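Local structure of gamma-butyrobetaine hydroxylase-like N-terminal domain-containing protein (Acidithiobacillus ferrooxidans, 3LUU) at residues D4-P9 / Y94-D99; V20-W25 / T30-F35. The protein is of unknown function but binds zinc and belongs to the family of gamma-butyrobetaine hydroxylase-like N-terminal domains. All blocks are in the same frame, centred on the assembly; numbering follows the deposited sequence.

In the fold
Near the N terminus, the segment 4-9 leads into strand 9-15 and meets the last helix in contact 1, between 4-9 and 94-99, which closes a loop of 84 residues that takes in nearly all of the domain. After strand 9-15, strands 20-25 and 30-34 pair as the antiparallel hairpin of contact 2, a short closure lying wholly within the long one. Contact 2 pairs two of the three strands of the N-terminal sheet, while contact 1 ties the N-terminal loop to helix 92-98, which packs against that sheet. The two contacts touch: Arg96 meets the ring of Trp25 in a cation-pi contact, and Asp99 reaches Ser31.

Contact 1: residues D4-P9 / Y94-D99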
loop_
_atom_site.group_PDB
_atom_site.type_symbol
_atom_site.label_atom_id
_atom_site.label_comp_id
_atom_site.label_asym_id
_atom_site.label_seq_id
_atom_site.Cartn_x
_atom_site.Cartn_y
_atom_site.Cartn_z
ATOM N N ASP A 4 6.119 17.812 -0.010
ATOM C CA ASP A 4 6.759 17.041 1.095
ATOM C C ASP A 4 7.447 15.804 0.482
ATOM O O ASP A 4 6.781 14.910 -0.059
ATOM C CB ASP A 4 5.746 16.686 2.205
ATOM C CG ASP A 4 6.363 15.904 3.402
ATOM O OD1 ASP A 4 7.580 15.585 3.453
ATOM O OD2 ASP A 4 5.577 15.568 4.318
ATOM N N PRO A 5 8.794 15.764 0.544
ATOM C CA PRO A 5 9.490 14.674 -0.141
ATOM C C PRO A 5 9.137 13.309 0.420
ATOM O O PRO A 5 9.245 12.320 -0.297
ATOM C CB PRO A 5 10.986 14.987 0.127
ATOM C CG PRO A 5 11.036 16.438 0.418
ATOM C CD PRO A 5 9.752 16.701 1.169
ATOM N N ARG A 6 8.777 13.266 1.703
ATOM C CA ARG A 6 8.405 12.025 2.345
ATOM C C ARG A 6 7.216 11.351 1.633
ATOM O O ARG A 6 7.145 10.143 1.620
ATOM C CB ARG A 6 8.037 12.232 3.836
ATOM C CG ARG A 6 9.188 12.635 4.792
ATOM C CD ARG A 6 8.637 12.809 6.223
ATOM N NE ARG A 6 8.034 14.133 6.426
ATOM C CZ ARG A 6 7.462 14.563 7.561
ATOM N NH1 ARG A 6 7.365 13.772 8.632
ATOM N NH2 ARG A 6 6.972 15.800 7.628
ATOM N N THR A 7 6.311 12.146 1.050
ATOM C CA THR A 7 5.077 11.636 0.445
ATOM C C THR A 7 4.988 11.832 -1.073
ATOM O O THR A 7 3.912 11.677 -1.645
ATOM C CB THR A 7 3.829 12.252 1.132
ATOM O OG1 THR A 7 3.832 13.658 0.945
ATOM C CG2 THR A 7 3.853 11.993 2.629
ATOM N N GLN A 8 6.120 12.136 -1.722
ATOM C CA GLN A 8 6.230 12.170 -3.193
ATOM C C GLN A 8 6.836 10.843 -3.684
ATOM O O GLN A 8 8.042 10.609 -3.550
ATOM C CB GLN A 8 7.111 13.339 -3.680
ATOM N N PRO A 9 6.013 9.980 -4.286
ATOM C CA PRO A 9 6.509 8.703 -4.756
ATOM C C PRO A 9 7.304 8.835 -6.069
ATOM O O PRO A 9 6.874 9.545 -6.964
ATOM C CB PRO A 9 5.219 7.920 -4.983
ATOM C CG PRO A 9 4.265 8.943 -5.468
ATOM C CD PRO A 9 4.598 10.180 -4.664
ATOM N N TYR A 94 -0.968 8.349 3.642
ATOM C CA TYR A 94 -1.357 7.146 4.377
ATOM C C TYR A 94 -0.349 5.997 4.218
ATOM O O TYR A 94 0.004 5.361 5.191
ATOM C CB TYR A 94 -2.713 6.673 3.897
ATOM C CG TYR A 94 -3.329 5.585 4.712
ATOM C CD1 TYR A 94 -3.698 5.805 6.022
ATOM C CD2 TYR A 94 -3.576 4.364 4.179
ATOM C CE1 TYR A 94 -4.268 4.817 6.771
ATOM C CE2 TYR A 94 -4.159 3.369 4.926
ATOM C CZ TYR A 94 -4.501 3.601 6.207
ATOM O OH TYR A 94 -5.105 2.604 6.933
ATOM N N LEU A 95 0.095 5.730 2.996
ATOM C CA LEU A 95 1.073 4.677 2.753
ATOM C C LEU A 95 2.357 4.943 3.514
ATOM O O LEU A 95 2.911 4.047 4.176
ATOM C CB LEU A 95 1.395 4.553 1.275
ATOM C CG LEU A 95 0.315 3.999 0.393
ATOM C CD1 LEU A 95 0.766 4.168 -1.059
ATOM C CD2 LEU A 95 0.064 2.543 0.747
ATOM N N ARG A 96 2.829 6.183 3.456
ATOM C CA ARG A 96 4.025 6.541 4.203
ATOM C C ARG A 96 3.856 6.325 5.717
ATOM O O ARG A 96 4.770 5.810 6.383
ATOM C CB ARG A 96 4.432 7.975 3.881
ATOM C CG ARG A 96 5.744 8.363 4.382
ATOM C CD ARG A 96 6.858 7.523 3.810
ATOM N NE ARG A 96 8.065 7.803 4.572
ATOM C CZ ARG A 96 9.109 8.509 4.151
ATOM N NH1 ARG A 96 9.164 9.042 2.923
ATOM N NH2 ARG A 96 10.120 8.679 4.988
ATOM N N ARG A 97 2.693 6.715 6.235
ATOM C CA ARG A 97 2.316 6.538 7.640
ATOM C C ARG A 97 2.288 5.069 8.061
ATOM O O ARG A 97 2.637 4.753 9.202
ATOM C CB ARG A 97 0.940 7.189 7.928
ATOM C CG ARG A 97 0.973 8.570 8.645
ATOM C CD ARG A 97 -0.421 9.290 8.711
ATOM N NE ARG A 97 -1.574 8.367 8.817
ATOM C CZ ARG A 97 -2.443 8.270 9.836
ATOM N NH1 ARG A 97 -2.368 9.060 10.914
ATOM N NH2 ARG A 97 -3.431 7.369 9.763
ATOM N N LEU A 98 1.878 4.176 7.153
ATOM C CA LEU A 98 1.885 2.732 7.444
ATOM C C LEU A 98 3.279 2.175 7.664
ATOM O O LEU A 98 3.420 1.136 8.290
ATOM C CB LEU A 98 1.180 1.902 6.363
ATOM C CG LEU A 98 -0.334 2.012 6.248
ATOM C CD1 LEU A 98 -0.745 1.095 5.097
ATOM C CD2 LEU A 98 -1.138 1.675 7.513
ATOM N N ASP A 99 4.310 2.844 7.152
ATOM C CA ASP A 99 5.694 2.423 7.420
ATOM C C ASP A 99 6.043 2.380 8.935
ATOM O O ASP A 99 6.882 1.586 9.365
ATOM C CB ASP A 99 6.683 3.345 6.699
ATOM C CG ASP A 99 7.644 2.602 5.796
ATOM O OD1 ASP A 99 7.624 1.351 5.692
ATOM O OD2 ASP A 99 8.430 3.318 5.169
#
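Arg96 reaches from helix 92-98 to the backbone of the N-terminal loop, where its NH1 donates to Arg6 O over 2.6 Å. The donor lies in the carbonyl plane, on a lone pair, yet the bond is bent: the N-H...O angle is 130° and the oxygen stands 30° out of the guanidinium plane. Arg96 sets off with CG anti to its own backbone N (chi1 -169°) and bends at chi2, which carries CD alongside the same oxygen, Arg6 O, at 3.4 Å. Over one face of the guanidinium, offset toward its rim, sits Arg6 CB, 3.5 Å from Arg96 NH1. The two arginine side chains cross at about a right angle with their planes nearly perpendicular, and Arg6 NE forms a salt bridge with Asp4 OD1 at 3.3 Å, its hydrogen bond weak. That carboxylate oxygen also accepts from Arg6 N, an Asx turn that shapes the loop just ahead of the Arg6 carbonyl. Thr7 adds a light apolar touch, CG2 to Arg96 CB at 4.2 Å. The other terminal nitrogen of Arg96, NH2, makes a salt bridge with Asp27, and the group forms a cation-pi contact with Trp25. This surface contact thus joins the loop leading into strand 9-15 to helix 92-98, beside the end of strand 20-25 and the turn that leads to strand 30-34.

Contact 2: residues V20-W25 / T30-F35; sequences VMEVDW and TSRLTF
Trp25 and Ser31 meet at the indole edge: Trp25 NE1 donates to Ser31 OG over 2.7 Å, nearly straight (164°) and almost in the ring plane. Ser31 OG also bonds Asp99, so the buried hydroxyl links the indole to the carboxylate. Val23 CG1 lies over one face of the Trp25 ring. Met21, present as selenomethionine, and Leu33 point to this same side of the hairpin and pair through two nearly linear backbone bonds, Met21 N to Leu33 O and Leu33 N to Met21 O; Val23 and Ser31 form a second hydrogen-bonded pair, less straight. On the other side, Glu22 and Arg32 lie side by side. Arg32 bends at chi3 (96°) to bring NE within 2.8 Å of Glu22 OE2, a salt bridge whose hydrogen bond is weak, with carboxylate and guanidinium almost perpendicular. In the conformer given here, Val20 CG2 lies over one guanidinium face, 3.7 Å from Arg32 NH2. Asp24 and Thr30 run alongside each other, Thr30 OG1 donating to Asp24 OD1 at 2.7 Å from the anti side, tilted out of the carboxylate plane. Arg13 of strand 9-15 forms salt bridges with both Glu22 and Asp24. At the far end Phe35 lays its ring under the backbone, Val20 N standing 3.8 Å above its centre. Thr34 is the N-cap of helix 35-40, its OG1 bonded to the backbone N of zinc ligand His37. This antiparallel hairpin has strand 9-15 beyond strand 20-25, while helix 92-98 packs on the face of Met21, Ser31 and Leu33.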
loop_
_atom_site.group_PDB
_atom_site.type_symbol
_atom_site.label_atom_id
_atom_site.label_comp_id
_atom_site.label_asym_id
_atom_site.label_seq_id
_atom_site.Cartn_x
_atom_site.Cartn_y
_atom_site.Cartn_z
ATOM N N VAL A 20 5.158 -8.067 -1.013
ATOM C CA VAL A 20 5.400 -6.731 -0.467
ATOM C C VAL A 20 5.361 -5.725 -1.582
ATOM O O VAL A 20 5.686 -6.017 -2.754
ATOM C CB VAL A 20 6.736 -6.573 0.321
ATOM C CG1 VAL A 20 6.863 -7.643 1.385
ATOM C CG2 VAL A 20 7.947 -6.561 -0.611
HETATM N N MSE A 21 4.894 -4.530 -1.221
HETATM C CA MSE A 21 4.869 -3.412 -2.168
HETATM C C MSE A 21 5.949 -2.422 -1.748
HETATM O O MSE A 21 5.936 -1.920 -0.610
HETATM C CB MSE A 21 3.498 -2.722 -2.254
HETATM C CG MSE A 21 3.356 -1.844 -3.525
HETATM SE SE MSE A 21 1.654 -1.003 -3.562
HETATM C CE MSE A 21 1.668 0.191 -2.050
ATOM N N GLU A 22 6.890 -2.180 -2.645
ATOM C CA GLU A 22 7.945 -1.205 -2.411
ATOM C C GLU A 22 7.547 0.112 -3.038
ATOM O O GLU A 22 6.974 0.139 -4.118
ATOM C CB GLU A 22 9.252 -1.671 -3.019
ATOM C CG GLU A 22 9.756 -2.967 -2.423
ATOM C CD GLU A 22 11.215 -3.214 -2.744
ATOM O OE1 GLU A 22 11.639 -2.849 -3.849
ATOM O OE2 GLU A 22 11.938 -3.800 -1.939
ATOM N N VAL A 23 7.828 1.194 -2.338
ATOM C CA VAL A 23 7.605 2.549 -2.851
ATOM C C VAL A 23 8.854 3.361 -2.524
ATOM O O VAL A 23 9.272 3.421 -1.376
ATOM C CB VAL A 23 6.393 3.252 -2.207
ATOM C CG1 VAL A 23 6.211 4.664 -2.866
ATOM C CG2 VAL A 23 5.128 2.394 -2.307
ATOM N N ASP A 24 9.462 3.920 -3.553
ATOM C CA ASP A 24 10.605 4.804 -3.402
ATOM C C ASP A 24 10.048 6.207 -3.270
ATOM O O ASP A 24 9.201 6.618 -4.070
ATOM C CB ASP A 24 11.473 4.787 -4.633
ATOM C CG ASP A 24 12.246 3.496 -4.821
ATOM O OD1 ASP A 24 12.515 2.702 -3.882
ATOM O OD2 ASP A 24 12.623 3.311 -5.975
ATOM N N TRP A 25 10.549 6.942 -2.277
ATOM C CA TRP A 25 10.045 8.285 -1.970
ATOM C C TRP A 25 11.150 9.296 -2.207
ATOM O O TRP A 25 12.314 8.913 -2.242
ATOM C CB TRP A 25 9.646 8.353 -0.507
ATOM C CG TRP A 25 8.594 7.378 -0.062
ATOM C CD1 TRP A 25 8.794 6.266 0.689
ATOM C CD2 TRP A 25 7.193 7.446 -0.318
ATOM N NE1 TRP A 25 7.599 5.635 0.925
ATOM C CE2 TRP A 25 6.600 6.340 0.310
ATOM C CE3 TRP A 25 6.379 8.329 -1.031
ATOM C CZ2 TRP A 25 5.201 6.114 0.288
ATOM C CZ3 TRP A 25 5.009 8.115 -1.054
ATOM C CH2 TRP A 25 4.433 6.998 -0.407
ATOM N N THR A 30 12.725 4.056 1.050
ATOM C CA THR A 30 11.890 3.082 0.341
ATOM C C THR A 30 11.058 2.360 1.389
ATOM O O THR A 30 11.602 1.783 2.347
ATOM C CB THR A 30 12.717 2.074 -0.465
ATOM O OG1 THR A 30 13.541 2.786 -1.378
ATOM C CG2 THR A 30 11.807 1.085 -1.263
ATOM N N SER A 31 9.735 2.417 1.235
ATOM C CA SER A 31 8.856 1.658 2.111
ATOM C C SER A 31 8.739 0.274 1.548
ATOM O O SER A 31 8.739 0.089 0.330
ATOM C CB SER A 31 7.474 2.294 2.194
ATOM O OG SER A 31 7.522 3.616 2.711
ATOM N N ARG A 32 8.708 -0.718 2.430
ATOM C CA ARG A 32 8.408 -2.077 2.038
ATOM C C ARG A 32 7.220 -2.484 2.906
ATOM O O ARG A 32 7.387 -2.813 4.081
ATOM C CB ARG A 32 9.603 -3.001 2.230
ATOM C CG ARG A 32 10.825 -2.651 1.400
ATOM C CD ARG A 32 12.010 -3.629 1.687
ATOM N NE ARG A 32 12.066 -4.707 0.707
ATOM C CZ ARG A 32 11.500 -5.912 0.820
ATOM N NH1 ARG A 32 10.832 -6.276 1.910
ATOM N NH2 ARG A 32 11.620 -6.781 -0.185
ATOM N N LEU A 33 6.027 -2.453 2.306
ATOM C CA LEU A 33 4.778 -2.698 2.997
ATOM C C LEU A 33 4.227 -4.041 2.538
ATOM O O LEU A 33 4.032 -4.230 1.340
ATOM C CB LEU A 33 3.791 -1.577 2.689
ATOM C CG LEU A 33 4.175 -0.218 3.280
ATOM C CD1 LEU A 33 3.294 0.853 2.665
ATOM C CD2 LEU A 33 4.041 -0.300 4.806
ATOM N N THR A 34 4.012 -4.982 3.470
ATOM C CA THR A 34 3.480 -6.290 3.058
ATOM C C THR A 34 2.054 -6.141 2.500
ATOM O O THR A 34 1.239 -5.299 2.944
ATOM C CB THR A 34 3.477 -7.354 4.186
ATOM O OG1 THR A 34 2.598 -6.940 5.219
ATOM C CG2 THR A 34 4.894 -7.598 4.744
ATOM N N PHE A 35 1.742 -6.982 1.523
ATOM C CA PHE A 35 0.367 -7.063 1.018
ATOM C C PHE A 35 -0.635 -7.281 2.152
ATOM O O PHE A 35 -1.728 -6.700 2.156
ATOM C CB PHE A 35 0.274 -8.210 0.005
ATOM C CG PHE A 35 1.015 -7.953 -1.302
ATOM C CD1 PHE A 35 1.528 -6.704 -1.625
ATOM C CD2 PHE A 35 1.133 -8.952 -2.252
ATOM C CE1 PHE A 35 2.177 -6.475 -2.823
ATOM C CE2 PHE A 35 1.789 -8.698 -3.479
ATOM C CZ PHE A 35 2.287 -7.450 -3.750
#